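Local coordinates for putative lipase (Bacteroides thetaiotaomicron VPI-5482, PDB 3BZW), which probably hydrolyses ester bonds as a GDSL-type lipase or acylhydrolase of the SGNH clan, possibly acting on lysophospholipids, at residues A218-N223 with A252-Y257; I149-L154 with N207-P212; V105-W110 with C191-D196. One frame throughout, in Å; residues are numbered along the deposited sequence.

Interaction 1. Residues A218-N223 with A252-Y257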
ATOM      1  N   ALA A 218     -15.502 -20.990   6.731  1.00  2.43           N
ATOM      2  CA  ALA A 218     -15.884 -20.470   5.427  1.00  4.11           C
ATOM      3  C   ALA A 218     -16.658 -21.457   4.546  1.00  4.31           C
ATOM      4  O   ALA A 218     -17.721 -21.119   4.034  1.00  3.75           O
ATOM      5  CB  ALA A 218     -14.646 -19.982   4.676  1.00  4.15           C
ATOM      6  N   VAL A 219     -16.139 -22.673   4.380  1.00  5.40           N
ATOM      7  CA  VAL A 219     -16.785 -23.640   3.491  1.00  4.35           C
ATOM      8  C   VAL A 219     -18.202 -24.111   3.798  1.00  4.08           C
ATOM      9  O   VAL A 219     -18.917 -24.523   2.880  1.00  4.42           O
ATOM     10  CB  VAL A 219     -15.886 -24.877   3.253  1.00  6.03           C
ATOM     11  CG1 VAL A 219     -14.588 -24.436   2.580  1.00  7.93           C
ATOM     12  CG2 VAL A 219     -15.597 -25.595   4.564  1.00  4.40           C
ATOM     13  N   THR A 220     -18.628 -24.054   5.058  1.00  3.14           N
ATOM     14  CA  THR A 220     -19.996 -24.468   5.387  1.00  4.32           C
ATOM     15  C   THR A 220     -20.973 -23.452   4.793  1.00  4.04           C
ATOM     16  O   THR A 220     -22.129 -23.773   4.504  1.00  2.25           O
ATOM     17  CB  THR A 220     -20.242 -24.528   6.915  1.00  5.11           C
ATOM     18  OG1 THR A 220     -20.034 -23.231   7.486  1.00  5.49           O
ATOM     19  CG2 THR A 220     -19.301 -25.525   7.571  1.00  4.82           C
ATOM     20  N   GLY A 221     -20.496 -22.222   4.618  1.00  4.27           N
ATOM     21  CA  GLY A 221     -21.332 -21.171   4.064  1.00  4.01           C
ATOM     22  C   GLY A 221     -22.449 -20.774   5.013  1.00  5.20           C
ATOM     23  O   GLY A 221     -23.438 -20.175   4.603  1.00  3.94           O
HETATM   24  N   MSE A 222     -22.291 -21.106   6.289  1.00  4.45           N
HETATM   25  CA  MSE A 222     -23.307 -20.794   7.292  1.00  5.56           C
HETATM   26  C   MSE A 222     -22.917 -19.612   8.181  1.00  5.15           C
HETATM   27  O   MSE A 222     -21.985 -19.710   8.979  1.00  6.38           O
HETATM   28  CB  MSE A 222     -23.576 -22.035   8.159  1.00  6.45           C
HETATM   29  CG  MSE A 222     -24.321 -23.154   7.434  1.00  8.45           C
HETATM   30 SE   MSE A 222     -24.192 -24.898   8.302  1.00 17.93          SE
HETATM   31  CE  MSE A 222     -24.410 -24.336  10.147  1.00 10.99           C
ATOM     32  N   ASN A 223     -23.644 -18.503   8.053  1.00  4.81           N
ATOM     33  CA  ASN A 223     -23.370 -17.306   8.851  1.00  4.05           C
ATOM     34  C   ASN A 223     -24.637 -16.822   9.555  1.00  4.61           C
ATOM     35  O   ASN A 223     -25.503 -16.203   8.933  1.00  5.31           O
ATOM     36  CB  ASN A 223     -22.836 -16.188   7.948  1.00  4.72           C
ATOM     37  CG  ASN A 223     -22.309 -14.999   8.731  1.00  5.88           C
ATOM     38  OD1 ASN A 223     -22.574 -14.857   9.929  1.00  6.02           O
ATOM     39  ND2 ASN A 223     -21.566 -14.131   8.054  1.00  5.70           N
ATOM     40  N   ALA A 252     -22.288 -31.654   7.724  1.00  5.73           N
ATOM     41  CA  ALA A 252     -21.887 -33.019   7.389  1.00  5.86           C
ATOM     42  C   ALA A 252     -21.671 -33.199   5.894  1.00  5.48           C
ATOM     43  O   ALA A 252     -20.686 -33.806   5.463  1.00  6.55           O
ATOM     44  CB  ALA A 252     -22.940 -34.012   7.892  1.00  5.81           C
ATOM     45  N   ARG A 253     -22.586 -32.664   5.093  1.00  6.13           N
ATOM     46  CA  ARG A 253     -22.460 -32.792   3.648  1.00  7.03           C
ATOM     47  C   ARG A 253     -21.219 -32.041   3.162  1.00  6.49           C
ATOM     48  O   ARG A 253     -20.539 -32.473   2.226  1.00  5.15           O
ATOM     49  CB  ARG A 253     -23.708 -32.246   2.954  1.00  9.04           C
ATOM     50  CG  ARG A 253     -23.933 -32.849   1.586  1.00 13.75           C
ATOM     51  CD  ARG A 253     -24.400 -34.288   1.704  1.00 15.00           C
ATOM     52  NE  ARG A 253     -24.164 -35.022   0.466  1.00 18.88           N
ATOM     53  CZ  ARG A 253     -24.518 -36.287   0.270  1.00 20.47           C
ATOM     54  NH1 ARG A 253     -25.136 -36.964   1.232  1.00 18.40           N
ATOM     55  NH2 ARG A 253     -24.245 -36.879  -0.887  1.00 19.06           N
ATOM     56  N   THR A 254     -20.930 -30.913   3.801  1.00  5.54           N
ATOM     57  CA  THR A 254     -19.759 -30.118   3.441  1.00  5.50           C
ATOM     58  C   THR A 254     -18.525 -30.946   3.770  1.00  5.53           C
ATOM     59  O   THR A 254     -17.622 -31.107   2.951  1.00  6.46           O
ATOM     60  CB  THR A 254     -19.711 -28.805   4.253  1.00  6.03           C
ATOM     61  OG1 THR A 254     -20.828 -27.984   3.895  1.00  5.28           O
ATOM     62  CG2 THR A 254     -18.418 -28.041   3.981  1.00  5.50           C
ATOM     63  N   LEU A 255     -18.513 -31.482   4.981  1.00  5.94           N
ATOM     64  CA  LEU A 255     -17.408 -32.296   5.467  1.00  7.15           C
ATOM     65  C   LEU A 255     -17.179 -33.501   4.556  1.00  6.55           C
ATOM     66  O   LEU A 255     -16.039 -33.865   4.262  1.00  7.29           O
ATOM     67  CB  LEU A 255     -17.724 -32.747   6.896  1.00  8.02           C
ATOM     68  CG  LEU A 255     -16.598 -33.172   7.832  1.00 10.32           C
ATOM     69  CD1 LEU A 255     -15.439 -32.188   7.754  1.00  8.95           C
ATOM     70  CD2 LEU A 255     -17.157 -33.244   9.254  1.00  9.61           C
HETATM   71  N   MSE A 256     -18.268 -34.110   4.100  1.00  7.17           N
HETATM   72  CA  MSE A 256     -18.165 -35.271   3.232  1.00  9.22           C
HETATM   73  C   MSE A 256     -17.299 -35.009   2.005  1.00  8.80           C
HETATM   74  O   MSE A 256     -16.417 -35.800   1.679  1.00  7.62           O
HETATM   75  CB  MSE A 256     -19.551 -35.730   2.783  1.00 12.64           C
HETATM   76  CG  MSE A 256     -19.524 -37.013   1.975  1.00 18.64           C
HETATM   77 SE   MSE A 256     -21.304 -37.654   1.544  1.00 29.06          SE
HETATM   78  CE  MSE A 256     -21.047 -37.971  -0.336  1.00 26.59           C
ATOM     79  N   TYR A 257     -17.540 -33.894   1.327  1.00  5.99           N
ATOM     80  CA  TYR A 257     -16.765 -33.580   0.132  1.00  7.50           C
ATOM     81  C   TYR A 257     -15.415 -32.927   0.400  1.00  6.97           C
ATOM     82  O   TYR A 257     -14.498 -33.042  -0.411  1.00  7.83           O
ATOM     83  CB  TYR A 257     -17.615 -32.739  -0.818  1.00  7.65           C
ATOM     84  CG  TYR A 257     -18.743 -33.562  -1.387  1.00  8.66           C
ATOM     85  CD1 TYR A 257     -18.510 -34.475  -2.415  1.00  7.73           C
ATOM     86  CD2 TYR A 257     -20.021 -33.506  -0.830  1.00  8.66           C
ATOM     87  CE1 TYR A 257     -19.522 -35.317  -2.871  1.00 10.81           C
ATOM     88  CE2 TYR A 257     -21.034 -34.345  -1.276  1.00 11.14           C
ATOM     89  CZ  TYR A 257     -20.780 -35.247  -2.292  1.00  9.39           C
ATOM     90  OH  TYR A 257     -21.775 -36.088  -2.718  1.00 13.09           O
TER
HETATM   91  O   HOH W   1     -20.296 -26.489   1.582  1.00  7.23           O

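Interaction 2. Residues I149-L154 with N207-P212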
ATOM      1  N   ILE A 149      -0.055 -27.347  22.917  1.00  4.74           N
ATOM      2  CA  ILE A 149      -0.186 -28.510  23.797  1.00  5.38           C
ATOM      3  C   ILE A 149      -1.093 -29.569  23.161  1.00  6.19           C
ATOM      4  O   ILE A 149      -0.776 -30.764  23.167  1.00  4.85           O
ATOM      5  CB  ILE A 149      -0.795 -28.113  25.163  1.00  6.98           C
ATOM      6  CG1 ILE A 149       0.186 -27.230  25.938  1.00  7.59           C
ATOM      7  CG2 ILE A 149      -1.158 -29.367  25.955  1.00  7.15           C
ATOM      8  CD1 ILE A 149      -0.400 -26.598  27.196  1.00 10.23           C
ATOM      9  N   GLY A 150      -2.218 -29.119  22.613  1.00  5.46           N
ATOM     10  CA  GLY A 150      -3.168 -30.030  21.994  1.00  6.13           C
ATOM     11  C   GLY A 150      -2.661 -30.802  20.789  1.00  7.09           C
ATOM     12  O   GLY A 150      -2.830 -32.021  20.708  1.00  6.86           O
ATOM     13  N   ILE A 151      -2.049 -30.104  19.839  1.00  5.99           N
ATOM     14  CA  ILE A 151      -1.535 -30.778  18.657  1.00  6.40           C
ATOM     15  C   ILE A 151      -0.367 -31.694  19.027  1.00  7.02           C
ATOM     16  O   ILE A 151      -0.194 -32.759  18.435  1.00  6.80           O
ATOM     17  CB  ILE A 151      -1.121 -29.761  17.569  1.00  4.95           C
ATOM     18  CG1 ILE A 151      -2.369 -29.004  17.085  1.00  7.00           C
ATOM     19  CG2 ILE A 151      -0.475 -30.479  16.392  1.00  5.06           C
ATOM     20  CD1 ILE A 151      -2.108 -27.983  15.991  1.00  6.87           C
ATOM     21  N   THR A 152       0.427 -31.288  20.013  1.00  6.83           N
ATOM     22  CA  THR A 152       1.547 -32.109  20.459  1.00  6.61           C
ATOM     23  C   THR A 152       1.028 -33.456  20.958  1.00  7.03           C
ATOM     24  O   THR A 152       1.512 -34.514  20.548  1.00  6.33           O
ATOM     25  CB  THR A 152       2.324 -31.414  21.599  1.00  9.22           C
ATOM     26  OG1 THR A 152       3.060 -30.307  21.063  1.00  9.83           O
ATOM     27  CG2 THR A 152       3.288 -32.390  22.273  1.00 10.78           C
ATOM     28  N   GLN A 153       0.032 -33.408  21.838  1.00  7.46           N
ATOM     29  CA  GLN A 153      -0.556 -34.618  22.403  1.00  7.73           C
ATOM     30  C   GLN A 153      -1.256 -35.460  21.340  1.00  8.17           C
ATOM     31  O   GLN A 153      -1.193 -36.690  21.373  1.00  8.29           O
ATOM     32  CB  GLN A 153      -1.531 -34.252  23.524  1.00  8.46           C
ATOM     33  CG  GLN A 153      -0.841 -33.590  24.713  1.00 12.60           C
ATOM     34  CD  GLN A 153       0.231 -34.482  25.325  1.00 16.53           C
ATOM     35  OE1 GLN A 153       1.261 -34.000  25.801  1.00 20.50           O
ATOM     36  NE2 GLN A 153      -0.012 -35.786  25.319  1.00 17.04           N
ATOM     37  N   LEU A 154      -1.924 -34.807  20.394  1.00  6.32           N
ATOM     38  CA  LEU A 154      -2.598 -35.543  19.330  1.00  5.75           C
ATOM     39  C   LEU A 154      -1.581 -36.332  18.507  1.00  6.08           C
ATOM     40  O   LEU A 154      -1.804 -37.500  18.184  1.00  7.05           O
ATOM     41  CB  LEU A 154      -3.371 -34.580  18.417  1.00  6.04           C
ATOM     42  CG  LEU A 154      -4.714 -34.078  18.960  1.00  7.45           C
ATOM     43  CD1 LEU A 154      -5.197 -32.878  18.156  1.00  6.73           C
ATOM     44  CD2 LEU A 154      -5.730 -35.214  18.906  1.00  8.30           C
ATOM     45  N   ASN A 207       0.521 -24.944   9.103  1.00  5.91           N
ATOM     46  CA  ASN A 207       1.934 -24.888   8.728  1.00  6.88           C
ATOM     47  C   ASN A 207       2.847 -24.935   9.945  1.00  6.41           C
ATOM     48  O   ASN A 207       3.919 -25.538   9.902  1.00  6.97           O
ATOM     49  CB  ASN A 207       2.231 -23.615   7.927  1.00  6.98           C
ATOM     50  CG  ASN A 207       1.708 -23.681   6.510  1.00  8.97           C
ATOM     51  OD1 ASN A 207       1.054 -22.753   6.036  1.00  9.63           O
ATOM     52  ND2 ASN A 207       2.007 -24.777   5.817  1.00  8.63           N
ATOM     53  N   ILE A 208       2.432 -24.293  11.029  1.00  5.65           N
ATOM     54  CA  ILE A 208       3.246 -24.284  12.236  1.00  5.71           C
ATOM     55  C   ILE A 208       3.496 -25.696  12.761  1.00  5.59           C
ATOM     56  O   ILE A 208       4.621 -26.032  13.150  1.00  5.85           O
ATOM     57  CB  ILE A 208       2.584 -23.455  13.355  1.00  5.70           C
ATOM     58  CG1 ILE A 208       2.533 -21.980  12.947  1.00  5.62           C
ATOM     59  CG2 ILE A 208       3.363 -23.628  14.662  1.00  3.88           C
ATOM     60  CD1 ILE A 208       1.736 -21.103  13.894  1.00  7.19           C
ATOM     61  N   TRP A 209       2.457 -26.527  12.761  1.00  5.45           N
ATOM     62  CA  TRP A 209       2.586 -27.894  13.267  1.00  6.51           C
ATOM     63  C   TRP A 209       2.588 -29.023  12.240  1.00  6.76           C
ATOM     64  O   TRP A 209       2.908 -30.167  12.577  1.00  6.88           O
ATOM     65  CB  TRP A 209       1.497 -28.163  14.310  1.00  6.30           C
ATOM     66  CG  TRP A 209       1.767 -27.478  15.607  1.00  7.04           C
ATOM     67  CD1 TRP A 209       1.268 -26.280  16.029  1.00  5.63           C
ATOM     68  CD2 TRP A 209       2.671 -27.920  16.626  1.00  6.69           C
ATOM     69  NE1 TRP A 209       1.809 -25.945  17.249  1.00  7.70           N
ATOM     70  CE2 TRP A 209       2.675 -26.935  17.636  1.00  8.41           C
ATOM     71  CE3 TRP A 209       3.483 -29.053  16.778  1.00  9.53           C
ATOM     72  CZ2 TRP A 209       3.463 -27.048  18.789  1.00  8.24           C
ATOM     73  CZ3 TRP A 209       4.265 -29.165  17.922  1.00  9.88           C
ATOM     74  CH2 TRP A 209       4.248 -28.166  18.914  1.00  9.34           C
ATOM     75  N   GLY A 210       2.246 -28.711  10.995  1.00  5.09           N
ATOM     76  CA  GLY A 210       2.210 -29.743   9.975  1.00  5.18           C
ATOM     77  C   GLY A 210       0.966 -30.595  10.147  1.00  5.60           C
ATOM     78  O   GLY A 210       1.040 -31.778  10.463  1.00  4.24           O
ATOM     79  N   ILE A 211      -0.193 -29.990   9.939  1.00  6.01           N
ATOM     80  CA  ILE A 211      -1.441 -30.711  10.098  1.00  5.61           C
ATOM     81  C   ILE A 211      -2.483 -30.097   9.173  1.00  6.49           C
ATOM     82  O   ILE A 211      -2.537 -28.879   9.009  1.00  5.81           O
ATOM     83  CB  ILE A 211      -1.907 -30.647  11.579  1.00  5.73           C
ATOM     84  CG1 ILE A 211      -3.078 -31.597  11.811  1.00  4.96           C
ATOM     85  CG2 ILE A 211      -2.301 -29.212  11.951  1.00  5.65           C
ATOM     86  CD1 ILE A 211      -3.427 -31.779  13.292  1.00  5.95           C
ATOM     87  N   PRO A 212      -3.315 -30.938   8.535  1.00  5.60           N
ATOM     88  CA  PRO A 212      -4.327 -30.377   7.638  1.00  5.50           C
ATOM     89  C   PRO A 212      -5.438 -29.655   8.393  1.00  6.19           C
ATOM     90  O   PRO A 212      -5.820 -30.049   9.494  1.00  4.83           O
ATOM     91  CB  PRO A 212      -4.833 -31.604   6.877  1.00  7.09           C
ATOM     92  CG  PRO A 212      -4.675 -32.710   7.882  1.00  6.65           C
ATOM     93  CD  PRO A 212      -3.324 -32.411   8.491  1.00  4.08           C
TER

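Interaction 3. Residues V105-W110 with C191-D196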
ATOM      1  N   VAL A 105     -10.227 -16.219  26.319  1.00  4.69           N
ATOM      2  CA  VAL A 105      -8.905 -16.816  26.486  1.00  6.00           C
ATOM      3  C   VAL A 105      -7.919 -15.998  25.652  1.00  6.50           C
ATOM      4  O   VAL A 105      -8.046 -15.928  24.431  1.00  6.44           O
ATOM      5  CB  VAL A 105      -8.872 -18.287  25.972  1.00  5.75           C
ATOM      6  CG1 VAL A 105      -7.458 -18.846  26.087  1.00  6.24           C
ATOM      7  CG2 VAL A 105      -9.845 -19.145  26.764  1.00  4.48           C
ATOM      8  N   PRO A 106      -6.921 -15.371  26.296  1.00  6.30           N
ATOM      9  CA  PRO A 106      -5.947 -14.572  25.545  1.00  6.01           C
ATOM     10  C   PRO A 106      -5.285 -15.402  24.447  1.00  5.98           C
ATOM     11  O   PRO A 106      -4.965 -16.574  24.652  1.00  5.74           O
ATOM     12  CB  PRO A 106      -4.955 -14.134  26.621  1.00  6.33           C
ATOM     13  CG  PRO A 106      -5.812 -14.060  27.852  1.00  8.13           C
ATOM     14  CD  PRO A 106      -6.635 -15.321  27.741  1.00  5.85           C
ATOM     15  N   ILE A 107      -5.086 -14.790  23.284  1.00  5.28           N
ATOM     16  CA  ILE A 107      -4.475 -15.469  22.144  1.00  6.49           C
ATOM     17  C   ILE A 107      -3.048 -15.916  22.461  1.00  7.71           C
ATOM     18  O   ILE A 107      -2.661 -17.052  22.167  1.00  7.34           O
ATOM     19  CB  ILE A 107      -4.474 -14.551  20.899  1.00  5.53           C
ATOM     20  CG1 ILE A 107      -5.914 -14.318  20.432  1.00  5.73           C
ATOM     21  CG2 ILE A 107      -3.637 -15.174  19.782  1.00  3.65           C
ATOM     22  CD1 ILE A 107      -6.633 -15.571  19.943  1.00  3.83           C
ATOM     23  N   GLY A 108      -2.272 -15.022  23.061  1.00  7.71           N
ATOM     24  CA  GLY A 108      -0.908 -15.358  23.428  1.00  8.05           C
ATOM     25  C   GLY A 108       0.109 -15.346  22.302  1.00  9.30           C
ATOM     26  O   GLY A 108      -0.025 -14.596  21.333  1.00  8.31           O
ATOM     27  N   GLU A 109       1.123 -16.199  22.433  1.00  6.92           N
ATOM     28  CA  GLU A 109       2.202 -16.292  21.456  1.00  8.30           C
ATOM     29  C   GLU A 109       2.513 -17.754  21.131  1.00  6.58           C
ATOM     30  O   GLU A 109       2.359 -18.628  21.979  1.00  6.95           O
ATOM     31  CB  GLU A 109       3.467 -15.632  22.016  1.00  8.46           C
ATOM     32  CG  GLU A 109       3.288 -14.205  22.524  1.00 10.42           C
ATOM     33  CD  GLU A 109       3.140 -13.185  21.409  1.00 11.92           C
ATOM     34  OE1 GLU A 109       3.348 -13.543  20.227  1.00 12.51           O
ATOM     35  OE2 GLU A 109       2.828 -12.014  21.723  1.00 12.18           O
ATOM     36  N   TRP A 110       2.977 -18.008  19.912  1.00  6.66           N
ATOM     37  CA  TRP A 110       3.310 -19.368  19.487  1.00  6.87           C
ATOM     38  C   TRP A 110       4.627 -19.885  20.065  1.00  6.93           C
ATOM     39  O   TRP A 110       4.708 -21.025  20.527  1.00  6.85           O
ATOM     40  CB  TRP A 110       3.405 -19.450  17.958  1.00  4.18           C
ATOM     41  CG  TRP A 110       2.116 -19.241  17.214  1.00  4.87           C
ATOM     42  CD1 TRP A 110       1.809 -18.204  16.378  1.00  5.15           C
ATOM     43  CD2 TRP A 110       0.990 -20.129  17.181  1.00  4.89           C
ATOM     44  NE1 TRP A 110       0.564 -18.395  15.823  1.00  4.32           N
ATOM     45  CE2 TRP A 110       0.039 -19.566  16.298  1.00  4.38           C
ATOM     46  CE3 TRP A 110       0.693 -21.347  17.810  1.00  5.24           C
ATOM     47  CZ2 TRP A 110      -1.190 -20.182  16.026  1.00  5.60           C
ATOM     48  CZ3 TRP A 110      -0.532 -21.960  17.540  1.00  5.02           C
ATOM     49  CH2 TRP A 110      -1.457 -21.374  16.654  1.00  6.43           C
ATOM     50  N   CYS A 191     -11.305 -10.048  26.288  1.00  9.79           N
ATOM     51  CA  CYS A 191      -9.893  -9.703  26.218  1.00  9.22           C
ATOM     52  C   CYS A 191      -9.543  -8.947  24.940  1.00  8.25           C
ATOM     53  O   CYS A 191      -8.403  -8.962  24.487  1.00  9.01           O
ATOM     54  CB  CYS A 191      -8.993 -10.944  26.411  1.00 10.20           C
ATOM     55  SG  CYS A 191      -9.177 -12.325  25.265  1.00 10.30           S
ATOM     56  N   GLY A 192     -10.548  -8.278  24.379  1.00  8.35           N
ATOM     57  CA  GLY A 192     -10.362  -7.462  23.189  1.00  7.47           C
ATOM     58  C   GLY A 192     -10.096  -8.162  21.874  1.00  7.08           C
ATOM     59  O   GLY A 192      -9.401  -7.623  21.016  1.00  5.94           O
ATOM     60  N   GLU A 193     -10.660  -9.347  21.696  1.00  6.73           N
ATOM     61  CA  GLU A 193     -10.454 -10.100  20.465  1.00  6.22           C
ATOM     62  C   GLU A 193     -11.774 -10.447  19.785  1.00  5.99           C
ATOM     63  O   GLU A 193     -12.791 -10.666  20.449  1.00  5.58           O
ATOM     64  CB  GLU A 193      -9.698 -11.399  20.768  1.00  6.23           C
ATOM     65  CG  GLU A 193      -8.310 -11.208  21.367  1.00  5.31           C
ATOM     66  CD  GLU A 193      -7.245 -10.912  20.329  1.00  7.18           C
ATOM     67  OE1 GLU A 193      -7.587 -10.714  19.142  1.00  7.87           O
ATOM     68  OE2 GLU A 193      -6.055 -10.876  20.706  1.00  6.73           O
ATOM     69  N   TYR A 194     -11.762 -10.473  18.456  1.00  4.77           N
ATOM     70  CA  TYR A 194     -12.950 -10.858  17.709  1.00  6.35           C
ATOM     71  C   TYR A 194     -12.800 -12.358  17.497  1.00  5.67           C
ATOM     72  O   TYR A 194     -11.701 -12.897  17.628  1.00  6.77           O
ATOM     73  CB  TYR A 194     -13.013 -10.159  16.344  1.00  5.42           C
ATOM     74  CG  TYR A 194     -13.364  -8.688  16.401  1.00  6.80           C
ATOM     75  CD1 TYR A 194     -12.406  -7.710  16.132  1.00  6.46           C
ATOM     76  CD2 TYR A 194     -14.663  -8.272  16.712  1.00  6.38           C
ATOM     77  CE1 TYR A 194     -12.729  -6.354  16.168  1.00  5.55           C
ATOM     78  CE2 TYR A 194     -14.995  -6.914  16.750  1.00  5.16           C
ATOM     79  CZ  TYR A 194     -14.021  -5.962  16.477  1.00  7.69           C
ATOM     80  OH  TYR A 194     -14.336  -4.619  16.523  1.00  7.01           O
ATOM     81  N   ILE A 195     -13.899 -13.030  17.173  1.00  4.68           N
ATOM     82  CA  ILE A 195     -13.871 -14.468  16.929  1.00  4.47           C
ATOM     83  C   ILE A 195     -12.794 -14.793  15.888  1.00  5.63           C
ATOM     84  O   ILE A 195     -12.211 -15.879  15.900  1.00  3.77           O
ATOM     85  CB  ILE A 195     -15.266 -14.962  16.433  1.00  5.40           C
ATOM     86  CG1 ILE A 195     -15.248 -16.472  16.186  1.00  4.18           C
ATOM     87  CG2 ILE A 195     -15.658 -14.228  15.163  1.00  3.89           C
ATOM     88  CD1 ILE A 195     -15.041 -17.314  17.440  1.00  3.84           C
ATOM     89  N   ASP A 196     -12.528 -13.828  15.004  1.00  5.03           N
ATOM     90  CA  ASP A 196     -11.529 -13.958  13.936  1.00  5.62           C
ATOM     91  C   ASP A 196     -10.192 -14.523  14.411  1.00  4.99           C
ATOM     92  O   ASP A 196      -9.611 -15.398  13.771  1.00  4.09           O
ATOM     93  CB  ASP A 196     -11.246 -12.590  13.306  1.00  7.22           C
ATOM     94  CG  ASP A 196     -12.490 -11.908  12.788  1.00  8.41           C
ATOM     95  OD1 ASP A 196     -13.595 -12.199  13.291  1.00  5.83           O
ATOM     96  OD2 ASP A 196     -12.352 -11.057  11.883  1.00 10.84           O
TER
HETATM   97  O   HOH W   2      -5.514 -11.829  23.266  1.00  8.60           O

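Interaction 1. Residues A218-N223 with A252-Y257
T254, on helix 245-258, meets V219 and T220 at the short helix 216-219 with two branches that do different work. Its methyl CG2, held anti to the backbone N (OG1 at chi1 -65°), lies against V219: T254 CG2 is 3.8 Å from V219 CG2 and 3.7 Å from V219 O. The V219 branch that does the touching is the one lodged between its own backbone N and carbonyl carbon. The hydroxyl of T254 faces a water instead. That water gives one hydrogen to V219 O at 2.7 Å and the other to T254 OG1 at 2.8 Å, bridging V219 to helix 245-258, while OG1 also bonds R250 O one turn back in its own helix. With the water donating to OG1 and R250 O accepting from it, the hydroxyl's rotation is probably fixed.

In the SGNH hydrolase fold, helix 245-258 is the C-terminal helix that follows the DxxH block, which in relatives carries the catalytic Asp and His. Helix 216-219 comes just after strand 213-214, an outer strand of the central parallel sheet.

T220 has its CA 3.9 Å from T254 OG1, but its own hydroxyl turns back to F216 O and takes a weak bond from M222 N, the nitrogen lying 3.3 Å from T220 OG1. G221 supplies the positive phi (68°) that lets the chain leave the helix here. R250 steps in again by bonding T220 O through NE. Just before T254 and outside the contact itself, R253 NH2 bonds Y257 OH at 3.2 Å, tilted 24° out of the guanidinium plane; M256 SE sits over one face of that guanidinium, and R253 also makes a cation-pi contact with W56.

Interaction 2. Residues I149-L154 with N207-P212
W209 meets I151 and T152 along almost its whole length. Its CB starts the contact, 3.7 Å from I151 CG2. At the base of the indole, W209 CG lies 3.8 Å from the same methyl, and W209 CD1 lies 3.8 Å from I151 CD1. I151 CB stands over one face of the ring, offset toward the rim, while CG2 and CD1 come lower beside W209 CB, CG and CD1. The extended chi2 of I151 (-179°) carries CD1 on to I211, whose CG2 is 4.2 Å away. Farther along, W209 NE1 gives its hydrogen to N148 OD1, one turn before T152. At the tip W209 CH2 comes within 3.3 Å of T152 OG1; the oxygen stands oblique to the ring, and its hydroxyl bonds N148 O.

Cutting W209 down to an alanine would probably open a gap beside I151 and T152 and leave N148 OD1 without its indole partner.

W209 lies in a wider pi-type turn at 207-210, on the last turns before strand 213-214. Helix 143-157 packs against helix 195-210 there, with I151 and I211 both resting on L165 of strand 162-166, and L154 meeting helix 74-85 at V74 and A78; these helices flank the parallel sheet of the alpha/beta SGNH hydrolase fold, in which strands 162-166 and 213-214 are adjacent.

Interaction 3. Residues V105-W110 with C191-D196
I107 and E193 touch where an aliphatic branch meets a carboxylate: I107 CG1 lies 3.5 Å from E193 OE2 and 3.7 Å from E193 CD. The glutamate reaches there by a bend in the middle of its chain, chi2 -82°, which brings the carboxylate obliquely over I107 CG1. A water ties the same pair together, accepting from I107 N at 3.0 Å and giving a hydrogen to E193 OE2 at 2.8 Å. OE2 is thereby linked through the water to the backbone N of I107. Beside this, C191 SG sits 3.9 Å from both V105 O and P106 N, over the peptide that joins V105 to P106. With chi1 at 59° the sulfur takes the position between backbone N and carbonyl carbon, which turns it toward that peptide.

Segment 105-110 follows helix 98-102, at whose start lies the GxND sequence of SGNH hydrolases, and runs into strand 111-122 of the long two-stranded hairpin. Segment 191-196 leads into helix 195-210.

Behind the first shell, N189 shapes 191-196: its OD1 takes the N-H of C191, an Asx turn, and that of E193 as well. Y198, on helix 195-210, bonds V105 O through its hydroxyl and packs on both I107 and C191. Backbone bonds tie P106 to Y143 and I107 to R144, at the start of helix 143-157. Farther out other subunits close in: K127 of one neighbouring subunit bonds G108 O, and R134 of another makes a salt bridge with D196.

How the interactions relate
Interactions 2 and 3 share helix 195-210, one at residues 207-210, the other at 195-196; their centres are 19 Å apart. They touch where I208 CD1 meets W110 CE2 at 3.3 Å. N148 joins them again, its ND2 bonding W110 O while its OD1 holds W209. Interaction 1 stands apart, centred about 23 Å from interaction 2 and 25 Å from interaction 3, though N223 ND2 bonds W209 O of a neighbouring copy, and interactions 1 and 3 touch the same second subunit. Interaction 3 follows the GxND block and interaction 1 the DxxH block, motifs that in relatives line the active site. A sulfate, probably from the crystallisation liquor, lies about 6 Å from the I107 side chain.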